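Local coordinates for sulfotransferase (Mycobacterium tuberculosis, PDB 2ZQ5), which probably transfers a sulfuryl group from the donor PAPS to an acceptor, as sulfotransferases with this P-loop-related fold do, at residues Val86-Lys91 with Asn215-Gly220; Pro128-Pro133 with Ile219-Ala224; Leu171-Gln176 with Leu230-His235; Leu178-His183 with Tyr209-Arg214. One frame throughout, in Å; residues are numbered along the deposited sequence.

Contact 1 (Val86-Lys91 with Asn215-Gly220); sequences VDVAIK and NLQLIG
Gln217 stands on the last turns of its helix and reaches across to the loop at Val86-Lys91. Its CG lies anti to the carbonyl carbon (chi1 -72°) and the chain is extended beyond it, so the amide arrives at the backbone of Val88. There Gln217 NE2 donates to Val88 O at 2.9 Å. The bond is almost straight, 176° at the hydrogen, and it lies in both the carbonyl plane and the amide plane of Gln217. Val86 O is also near, 3.3 Å from Gln217 NE2.

Val88 packs beside the CB-CG root of Gln217. Val88 CB lies 4.0 Å from Gln217 CB, and Val88 CG2 turns to Gln217 O. A looser apolar touch lies two residues further along the loop, where Ile90 CD1 comes 4.3 Å from Leu216 CB, one residue before Gln217. The buried glutamine amide therefore ties the loop to the helix, with aliphatic groups beside it.

The loop leads from helix 55-81 into strand 94-97, and the helix is the C-terminal part of 206-219. Ile90 and Leu216 both rest on Trp228 of the neighbouring strand 227-231.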
# COMPACT_ATOMS: atom_id res chain seq x y z
N VAL A 86 6.87 14.06 17.08
CA VAL A 86 5.52 14.32 17.56
C VAL A 86 5.03 15.74 17.31
O VAL A 86 3.83 15.99 17.28
CB VAL A 86 5.38 14.02 19.08
CG1 VAL A 86 5.74 12.57 19.36
CG2 VAL A 86 6.27 14.96 19.89
N ASP A 87 5.96 16.67 17.13
CA ASP A 87 5.59 18.06 16.90
C ASP A 87 5.36 18.40 15.43
O ASP A 87 5.01 19.53 15.09
CB ASP A 87 6.66 19.00 17.47
CG ASP A 87 6.89 18.78 18.95
OD1 ASP A 87 5.89 18.65 19.69
OD2 ASP A 87 8.06 18.73 19.38
N VAL A 88 5.56 17.41 14.56
CA VAL A 88 5.37 17.63 13.13
C VAL A 88 3.89 17.64 12.76
O VAL A 88 3.16 16.69 13.04
CB VAL A 88 6.08 16.54 12.30
CG1 VAL A 88 5.78 16.74 10.81
CG2 VAL A 88 7.58 16.60 12.55
N ALA A 89 3.45 18.73 12.14
CA ALA A 89 2.07 18.84 11.72
C ALA A 89 1.96 18.40 10.27
O ALA A 89 2.80 18.74 9.44
CB ALA A 89 1.59 20.29 11.87
N ILE A 90 0.92 17.62 9.97
CA ILE A 90 0.68 17.14 8.61
C ILE A 90 -0.51 17.95 8.11
O ILE A 90 -1.65 17.70 8.51
CB ILE A 90 0.32 15.64 8.60
CG1 ILE A 90 1.39 14.83 9.34
CG2 ILE A 90 0.19 15.15 7.16
CD1 ILE A 90 2.77 14.89 8.72
N LYS A 91 -0.25 18.92 7.23
CA LYS A 91 -1.32 19.77 6.72
C LYS A 91 -1.82 19.42 5.32
O LYS A 91 -1.05 19.32 4.37
CB LYS A 91 -0.88 21.24 6.74
CG LYS A 91 -0.61 21.78 8.14
CD LYS A 91 -1.84 21.67 9.02
CE LYS A 91 -1.57 22.17 10.43
NZ LYS A 91 -2.78 22.04 11.30
N ASN A 215 4.36 7.59 11.58
CA ASN A 215 5.46 7.28 10.68
C ASN A 215 5.69 8.40 9.67
O ASN A 215 6.84 8.66 9.29
CB ASN A 215 5.21 5.94 9.97
CG ASN A 215 5.80 4.78 10.75
OD1 ASN A 215 6.97 4.81 11.13
ND2 ASN A 215 5.00 3.74 10.98
N LEU A 216 4.63 9.08 9.24
CA LEU A 216 4.82 10.20 8.31
C LEU A 216 5.54 11.33 9.05
O LEU A 216 6.39 12.01 8.47
CB LEU A 216 3.47 10.71 7.77
CG LEU A 216 2.65 9.75 6.90
CD1 LEU A 216 1.58 10.56 6.18
CD2 LEU A 216 3.55 9.06 5.88
N GLN A 217 5.19 11.54 10.32
CA GLN A 217 5.82 12.58 11.13
C GLN A 217 7.32 12.31 11.25
O GLN A 217 8.14 13.22 11.17
CB GLN A 217 5.23 12.61 12.54
CG GLN A 217 3.82 13.16 12.64
CD GLN A 217 3.31 13.13 14.07
OE1 GLN A 217 3.27 12.07 14.70
NE2 GLN A 217 2.91 14.28 14.58
N LEU A 218 7.67 11.04 11.46
CA LEU A 218 9.06 10.62 11.60
C LEU A 218 9.83 10.77 10.29
O LEU A 218 10.87 11.43 10.24
CB LEU A 218 9.11 9.17 12.06
CG LEU A 218 10.47 8.48 11.97
CD1 LEU A 218 11.41 9.03 13.05
CD2 LEU A 218 10.28 6.98 12.13
N ILE A 219 9.32 10.14 9.24
CA ILE A 219 9.98 10.19 7.94
C ILE A 219 10.05 11.61 7.39
O ILE A 219 11.03 11.98 6.74
CB ILE A 219 9.27 9.25 6.94
CG1 ILE A 219 9.37 7.81 7.44
CG2 ILE A 219 9.90 9.39 5.54
CD1 ILE A 219 8.52 6.82 6.67
N GLY A 220 9.03 12.41 7.67
CA GLY A 220 9.00 13.78 7.18
C GLY A 220 9.54 14.83 8.15
O GLY A 220 9.31 16.02 7.95

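Contact 2 (Pro128-Pro133 with Ile219-Ala224)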
# COMPACT_ATOMS: atom_id res chain seq x y z
N PRO A 128 12.17 2.88 8.19
CA PRO A 128 11.68 4.14 8.75
C PRO A 128 12.74 4.95 9.48
O PRO A 128 13.43 4.44 10.37
CB PRO A 128 10.55 3.68 9.67
CG PRO A 128 10.01 2.48 8.95
CD PRO A 128 11.28 1.76 8.56
N GLN A 129 12.85 6.22 9.10
CA GLN A 129 13.82 7.14 9.68
C GLN A 129 13.60 8.50 9.03
O GLN A 129 12.94 8.60 8.00
CB GLN A 129 15.24 6.67 9.36
CG GLN A 129 15.51 6.61 7.86
CD GLN A 129 16.85 5.99 7.52
OE1 GLN A 129 17.90 6.59 7.73
NE2 GLN A 129 16.81 4.77 7.00
N PRO A 130 14.16 9.57 9.62
CA PRO A 130 13.98 10.89 9.01
C PRO A 130 14.66 10.90 7.64
O PRO A 130 15.79 10.43 7.49
CB PRO A 130 14.66 11.82 10.00
CG PRO A 130 14.46 11.12 11.31
CD PRO A 130 14.76 9.69 10.96
N ARG A 131 13.97 11.43 6.63
CA ARG A 131 14.52 11.49 5.28
C ARG A 131 15.73 12.42 5.20
O ARG A 131 15.62 13.62 5.45
CB ARG A 131 13.45 11.98 4.31
CG ARG A 131 13.88 11.98 2.85
CD ARG A 131 12.85 12.62 1.94
NE ARG A 131 11.55 11.94 1.96
CZ ARG A 131 10.47 12.40 2.59
NH1 ARG A 131 10.52 13.54 3.27
NH2 ARG A 131 9.33 11.72 2.53
N PRO A 132 16.91 11.87 4.87
CA PRO A 132 18.11 12.70 4.77
C PRO A 132 18.04 13.55 3.50
O PRO A 132 17.25 13.26 2.60
CB PRO A 132 19.25 11.68 4.69
CG PRO A 132 18.66 10.42 5.27
CD PRO A 132 17.25 10.44 4.75
N PRO A 133 18.86 14.61 3.42
CA PRO A 133 18.83 15.44 2.21
C PRO A 133 19.11 14.54 1.00
O PRO A 133 20.00 13.69 1.05
CB PRO A 133 19.94 16.45 2.47
CG PRO A 133 19.88 16.62 3.95
CD PRO A 133 19.74 15.20 4.44
N ILE A 219 9.32 10.14 9.24
CA ILE A 219 9.98 10.19 7.94
C ILE A 219 10.05 11.61 7.39
O ILE A 219 11.03 11.98 6.74
CB ILE A 219 9.27 9.25 6.94
CG1 ILE A 219 9.37 7.81 7.44
CG2 ILE A 219 9.90 9.39 5.54
CD1 ILE A 219 8.52 6.82 6.67
N GLY A 220 9.03 12.41 7.67
CA GLY A 220 9.00 13.78 7.18
C GLY A 220 9.54 14.83 8.15
O GLY A 220 9.31 16.02 7.95
N LEU A 221 10.27 14.39 9.17
CA LEU A 221 10.82 15.29 10.18
C LEU A 221 11.68 16.43 9.63
O LEU A 221 11.69 17.53 10.19
CB LEU A 221 11.65 14.49 11.19
CG LEU A 221 12.31 15.30 12.32
CD1 LEU A 221 11.24 15.87 13.23
CD2 LEU A 221 13.27 14.41 13.10
N ASN A 222 12.40 16.17 8.54
CA ASN A 222 13.26 17.18 7.94
C ASN A 222 12.60 17.92 6.78
O ASN A 222 13.23 18.78 6.14
CB ASN A 222 14.56 16.54 7.44
CG ASN A 222 15.35 15.88 8.55
OD1 ASN A 222 15.51 16.44 9.64
ND2 ASN A 222 15.87 14.69 8.28
N ASP A 223 11.34 17.60 6.49
CA ASP A 223 10.60 18.21 5.39
C ASP A 223 9.21 18.64 5.86
O ASP A 223 8.24 18.54 5.11
CB ASP A 223 10.45 17.20 4.25
CG ASP A 223 11.78 16.81 3.63
OD1 ASP A 223 12.30 17.60 2.82
OD2 ASP A 223 12.31 15.73 3.96
N ALA A 224 9.13 19.14 7.08
CA ALA A 224 7.86 19.55 7.68
C ALA A 224 7.01 20.50 6.85
O ALA A 224 5.78 20.48 6.95
CB ALA A 224 8.12 20.16 9.05
O HOH W 1 15.04 15.53 3.58
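The tight part of this contact is the backbone approach at Pro130 and Ile219, whose CA atoms are 4.2 Å apart. Arg131 N donates to a lone pair of Ile219 O at 3.0 Å, in the carbonyl plane. Ile219 CA makes a CH...O contact to Gln129 O. Pro130 and Leu221 lie side by side, with Pro130 CG 3.9 Å from Leu221 CD2.

The buried Arg131 starts with CG anti to the backbone N (chi1 -175°) and bends at chi3. This brings Arg131 NH1 to Asp223 OD2 at 2.9 Å. The salt bridge lies in the guanidinium plane but meets the carboxylate from above. Gln118 and Gly119 also take bonds from the guanidinium, and Lys226 pairs with Asp223 OD1.

The solvent side is at the exposed Asn222, in the type I turn Gly220-Asp223. Asn222 ND2 donates to Arg131 O at 3.0 Å, from above the carbonyl plane. A water also lies 2.7 Å from Arg131 O and near Asp223 OD2.

The turn lies between helix 206-219 and strand 227-231. The proline-rich loop after helix 122-126 runs against it, with Pro128 packed on helices 55-81 and 206-219.

Contact 3 (Leu171-Gln176 with Leu230-His235); sequences LEECWQ and LKNPSH
The backbone of 171-176 passes the end of strand 227-231 with Glu173 nearest Asn232, and Cys174 N donates to Lys231 O at 3.1 Å. This is the C-terminal end of a strand of the parallel sheet in the P-loop-related sulfotransferase fold.

Glu173 and Lys231 cross obliquely. The lysine chain bends at chi2 and chi3, so Lys231 NZ meets Glu173 OE2 at 2.8 Å in a salt bridge, from above the carboxylate plane. The nearby carboxylate would probably favour a charged lysine. Lys231 NZ also bonds Thr104 and Thr105 at the start of helix 104-111.

Asn232 has CG anti to the backbone N (chi1 -160°). Asn232 OD1 lies at the edge of the indole, 3.4 Å from Trp175 CD1. Asn232 ND2 donates to Ser234 OG at 2.8 Å. The weak bond from Trp175 N, a donor only, to OD1 agrees with this orientation of the amide. A water joins the segments, accepting from Lys231 N and donating to Glu172 O.

Cys174 points toward 230-235, its CB packed on Asn232 CB. Its sulfur touches Leu230 and His235 in directions roughly at right angles: Cys174 SG is 3.5 Å from Leu230 CB and meets the imidazole rim in plane, 3.4 Å from His235 CE1.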
# COMPACT_ATOMS: atom_id res chain seq x y z
N LEU A 171 8.58 5.99 -5.20
CA LEU A 171 7.55 6.16 -4.18
C LEU A 171 6.77 4.86 -3.95
O LEU A 171 6.33 4.21 -4.90
CB LEU A 171 6.60 7.29 -4.57
CG LEU A 171 7.24 8.67 -4.78
CD1 LEU A 171 6.15 9.70 -5.02
CD2 LEU A 171 8.07 9.06 -3.57
N GLU A 172 6.62 4.50 -2.68
CA GLU A 172 5.92 3.29 -2.28
C GLU A 172 4.51 3.55 -1.76
O GLU A 172 4.17 4.66 -1.37
CB GLU A 172 6.72 2.57 -1.18
CG GLU A 172 7.52 1.37 -1.63
CD GLU A 172 6.65 0.20 -2.07
OE1 GLU A 172 7.19 -0.92 -2.16
OE2 GLU A 172 5.45 0.40 -2.34
N GLU A 173 3.71 2.48 -1.75
CA GLU A 173 2.34 2.54 -1.27
C GLU A 173 2.29 2.42 0.25
O GLU A 173 3.20 1.87 0.88
CB GLU A 173 1.51 1.42 -1.89
CG GLU A 173 1.38 1.51 -3.40
CD GLU A 173 0.49 0.41 -3.94
OE1 GLU A 173 0.72 -0.75 -3.55
OE2 GLU A 173 -0.41 0.71 -4.74
N CYS A 174 1.20 2.91 0.83
CA CYS A 174 1.03 2.91 2.28
C CYS A 174 1.01 1.54 2.96
O CYS A 174 1.24 1.47 4.16
CB CYS A 174 -0.23 3.68 2.65
SG CYS A 174 -0.26 5.40 2.06
N TRP A 175 0.74 0.47 2.21
CA TRP A 175 0.73 -0.84 2.86
C TRP A 175 2.09 -1.14 3.47
O TRP A 175 2.19 -1.92 4.41
CB TRP A 175 0.33 -1.96 1.88
CG TRP A 175 1.29 -2.21 0.76
CD1 TRP A 175 1.23 -1.68 -0.50
CD2 TRP A 175 2.46 -3.02 0.80
NE1 TRP A 175 2.29 -2.12 -1.25
CE2 TRP A 175 3.07 -2.95 -0.47
CE3 TRP A 175 3.07 -3.81 1.79
CZ2 TRP A 175 4.25 -3.63 -0.78
CZ3 TRP A 175 4.24 -4.49 1.48
CH2 TRP A 175 4.82 -4.39 0.20
N GLN A 176 3.14 -0.51 2.94
CA GLN A 176 4.48 -0.72 3.48
C GLN A 176 4.57 -0.21 4.92
O GLN A 176 5.42 -0.65 5.68
CB GLN A 176 5.52 -0.03 2.60
CG GLN A 176 5.84 -0.81 1.34
CD GLN A 176 6.94 -1.84 1.54
OE1 GLN A 176 6.98 -2.54 2.55
NE2 GLN A 176 7.83 -1.95 0.56
N LEU A 230 0.25 10.46 -0.62
CA LEU A 230 0.18 9.03 -0.36
C LEU A 230 -0.66 8.32 -1.41
O LEU A 230 -1.48 8.94 -2.08
CB LEU A 230 -0.46 8.75 1.00
CG LEU A 230 0.09 9.34 2.31
CD1 LEU A 230 1.58 9.05 2.40
CD2 LEU A 230 -0.17 10.85 2.37
N LYS A 231 -0.44 7.01 -1.56
CA LYS A 231 -1.24 6.21 -2.48
C LYS A 231 -1.32 4.79 -1.95
O LYS A 231 -0.30 4.20 -1.57
CB LYS A 231 -0.65 6.22 -3.89
CG LYS A 231 -1.58 5.60 -4.94
CD LYS A 231 -1.30 4.12 -5.20
CE LYS A 231 -0.11 3.96 -6.13
NZ LYS A 231 -0.02 2.59 -6.71
N ASN A 232 -2.52 4.23 -1.92
CA ASN A 232 -2.70 2.86 -1.44
C ASN A 232 -4.14 2.39 -1.59
O ASN A 232 -5.07 3.18 -1.43
CB ASN A 232 -2.31 2.78 0.04
CG ASN A 232 -2.01 1.36 0.47
OD1 ASN A 232 -1.20 0.66 -0.15
ND2 ASN A 232 -2.65 0.92 1.56
N PRO A 233 -4.33 1.10 -1.89
CA PRO A 233 -5.69 0.58 -2.04
C PRO A 233 -6.50 0.60 -0.73
O PRO A 233 -7.73 0.67 -0.77
CB PRO A 233 -5.46 -0.85 -2.53
CG PRO A 233 -4.21 -0.72 -3.34
CD PRO A 233 -3.35 0.16 -2.47
N SER A 234 -5.83 0.55 0.42
CA SER A 234 -6.55 0.53 1.70
C SER A 234 -7.44 1.74 1.95
O SER A 234 -8.44 1.65 2.66
CB SER A 234 -5.57 0.40 2.87
OG SER A 234 -4.85 1.61 3.06
N HIS A 235 -7.08 2.87 1.35
CA HIS A 235 -7.85 4.08 1.55
C HIS A 235 -9.30 3.95 1.11
O HIS A 235 -10.16 4.70 1.56
CB HIS A 235 -7.10 5.24 0.88
CG HIS A 235 -5.71 5.41 1.42
ND1 HIS A 235 -4.63 5.71 0.63
CD2 HIS A 235 -5.23 5.24 2.67
CE1 HIS A 235 -3.53 5.71 1.37
NE2 HIS A 235 -3.87 5.43 2.62
O HOH W 2 2.14 6.18 -0.08

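Contact 4 (Leu178-His183 with Tyr209-Arg214)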
# COMPACT_ATOMS: atom_id res chain seq x y z
N LEU A 178 1.39 0.34 6.84
CA LEU A 178 0.27 -0.32 7.52
C LEU A 178 0.56 -1.78 7.89
O LEU A 178 -0.04 -2.32 8.83
CB LEU A 178 -0.99 -0.23 6.65
CG LEU A 178 -1.50 1.19 6.41
CD1 LEU A 178 -2.50 1.19 5.27
CD2 LEU A 178 -2.13 1.75 7.68
N ARG A 179 1.48 -2.41 7.17
CA ARG A 179 1.83 -3.80 7.47
C ARG A 179 2.38 -3.90 8.90
O ARG A 179 2.34 -4.96 9.51
CB ARG A 179 2.87 -4.33 6.48
CG ARG A 179 4.20 -3.60 6.54
CD ARG A 179 5.27 -4.18 5.62
NE ARG A 179 6.44 -3.30 5.62
CZ ARG A 179 7.69 -3.70 5.41
NH1 ARG A 179 7.97 -4.98 5.18
NH2 ARG A 179 8.67 -2.81 5.43
N GLN A 180 2.90 -2.79 9.42
CA GLN A 180 3.44 -2.79 10.78
C GLN A 180 2.36 -3.16 11.79
O GLN A 180 2.66 -3.72 12.85
CB GLN A 180 4.02 -1.41 11.13
CG GLN A 180 5.30 -1.06 10.39
CD GLN A 180 5.95 0.21 10.92
OE1 GLN A 180 5.65 0.66 12.03
NE2 GLN A 180 6.87 0.77 10.14
N SER A 181 1.11 -2.86 11.45
CA SER A 181 -0.05 -3.15 12.29
C SER A 181 -0.77 -4.41 11.83
O SER A 181 -1.79 -4.81 12.41
CB SER A 181 -1.05 -1.99 12.24
OG SER A 181 -0.45 -0.76 12.59
N LEU A 182 -0.24 -5.04 10.79
CA LEU A 182 -0.84 -6.24 10.21
C LEU A 182 -2.29 -6.02 9.77
O LEU A 182 -3.11 -6.94 9.80
CB LEU A 182 -0.75 -7.44 11.17
CG LEU A 182 0.61 -8.17 11.28
CD1 LEU A 182 1.17 -8.45 9.88
CD2 LEU A 182 1.58 -7.32 12.07
N HIS A 183 -2.60 -4.78 9.39
CA HIS A 183 -3.92 -4.40 8.88
C HIS A 183 -3.65 -3.93 7.45
O HIS A 183 -3.13 -2.83 7.24
CB HIS A 183 -4.54 -3.24 9.68
CG HIS A 183 -5.14 -3.65 10.99
ND1 HIS A 183 -4.39 -4.09 12.05
CD2 HIS A 183 -6.43 -3.66 11.41
CE1 HIS A 183 -5.18 -4.35 13.07
NE2 HIS A 183 -6.43 -4.10 12.71
N TYR A 209 -4.20 3.80 11.24
CA TYR A 209 -3.91 5.05 10.55
C TYR A 209 -3.20 6.04 11.47
O TYR A 209 -2.41 6.86 11.01
CB TYR A 209 -5.19 5.66 9.96
CG TYR A 209 -5.47 5.14 8.57
CD1 TYR A 209 -5.80 3.80 8.36
CD2 TYR A 209 -5.33 5.96 7.46
CE1 TYR A 209 -5.98 3.29 7.08
CE2 TYR A 209 -5.51 5.47 6.16
CZ TYR A 209 -5.84 4.13 5.98
OH TYR A 209 -6.01 3.62 4.72
N CYS A 210 -3.46 5.95 12.77
CA CYS A 210 -2.77 6.81 13.71
C CYS A 210 -1.28 6.46 13.68
O CYS A 210 -0.42 7.35 13.77
CB CYS A 210 -3.35 6.62 15.11
SG CYS A 210 -4.91 7.49 15.36
N ARG A 211 -0.97 5.18 13.56
CA ARG A 211 0.43 4.76 13.50
C ARG A 211 1.03 5.22 12.17
O ARG A 211 2.19 5.65 12.11
CB ARG A 211 0.54 3.24 13.64
CG ARG A 211 1.97 2.77 13.82
CD ARG A 211 2.11 1.27 13.72
NE ARG A 211 3.52 0.89 13.85
CZ ARG A 211 4.16 0.75 15.01
NH1 ARG A 211 3.52 0.93 16.15
NH2 ARG A 211 5.45 0.45 15.01
N HIS A 212 0.24 5.14 11.11
CA HIS A 212 0.65 5.58 9.78
C HIS A 212 1.10 7.04 9.88
O HIS A 212 2.16 7.42 9.39
CB HIS A 212 -0.55 5.40 8.83
CG HIS A 212 -0.34 5.91 7.43
ND1 HIS A 212 -0.55 7.23 7.08
CD2 HIS A 212 -0.03 5.26 6.29
CE1 HIS A 212 -0.39 7.36 5.78
NE2 HIS A 212 -0.08 6.18 5.27
N ARG A 213 0.30 7.85 10.57
CA ARG A 213 0.61 9.27 10.74
C ARG A 213 1.90 9.48 11.54
O ARG A 213 2.70 10.35 11.20
CB ARG A 213 -0.56 9.98 11.42
CG ARG A 213 -0.32 11.46 11.66
CD ARG A 213 -1.61 12.17 12.05
NE ARG A 213 -1.36 13.56 12.44
CZ ARG A 213 -0.79 13.91 13.59
NH1 ARG A 213 -0.42 12.98 14.46
NH2 ARG A 213 -0.59 15.19 13.87
N ARG A 214 2.09 8.70 12.60
CA ARG A 214 3.31 8.82 13.40
C ARG A 214 4.52 8.52 12.52
O ARG A 214 5.58 9.13 12.68
CB ARG A 214 3.29 7.84 14.58
CG ARG A 214 2.27 8.17 15.66
CD ARG A 214 2.51 7.30 16.89
NE ARG A 214 3.87 7.47 17.40
CZ ARG A 214 4.39 6.77 18.41
NH1 ARG A 214 3.66 5.85 19.03
NH2 ARG A 214 5.64 7.00 18.79
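Helix 206-219, one of the helices packed about the parallel sheet of the sulfotransferase fold, here faces a short 3-10 turn at 179-181. That turn follows directly on helix 175-178. Leu178 and His212 are nearest along the backbone, with CA atoms 6.3 Å apart.

The polar part is a side-on grip of Arg211 on Gln180. The arginine leaves its helix with CG anti to the backbone N (chi1 -170°) and runs extended to NE. Gln180 is also extended beyond CG, and the two chains cross at about a right angle. Arg211 NE donates to Gln180 OE1 at 2.8 Å, and Arg211 NH2 donates to the same oxygen, Gln180 OE1, at 3.0 Å. Both bonds lie close to the guanidinium plane and in the plane of the glutamine carbonyl, while the two flat groups are turned 68° from each other. One oxygen thus holds two N-H groups and limits the rotation of the guanidinium. Asn215 adds a weak bond to that oxygen. Ser75 pairs with Gln180 NE2; the two arginine donors on OE1 fix the flip of the amide.

The apolar part is looser. Leu178 sends one branch to the helix: Leu178 CD2 lies 4.1 Å from His212 CB and 4.2 Å from Tyr209 CE1, crossing both side chains obliquely. His212 ND1 is bonded to Tyr246, and Tyr209 OH to Ser234.

Ser181 OG, hydrogen-bonded to Asp34, rests 3.5 Å from Arg211 CD.

Helix 206-219 links two contacts: its middle carries contact 4 and its end contact 1, with centres about 14 Å apart. Contact 2 shares Ile219 and Gly220 with contact 1, centres about 9 Å apart. The chain then enters strand 227-231, whose end forms contact 3 close to the centre of the molecule. Contacts 3 and 4 meet through Ser234 and Tyr209, centres about 11 Å apart. First segments come in the order 1, 2, 3, 4 and second segments 4, 1, 2, 3, so contact 4 is nested inside the others. Contacts 1, 2 and 4 join helix 206-219 and its following turn to three loops; contact 3 joins 171-176 to the strand end.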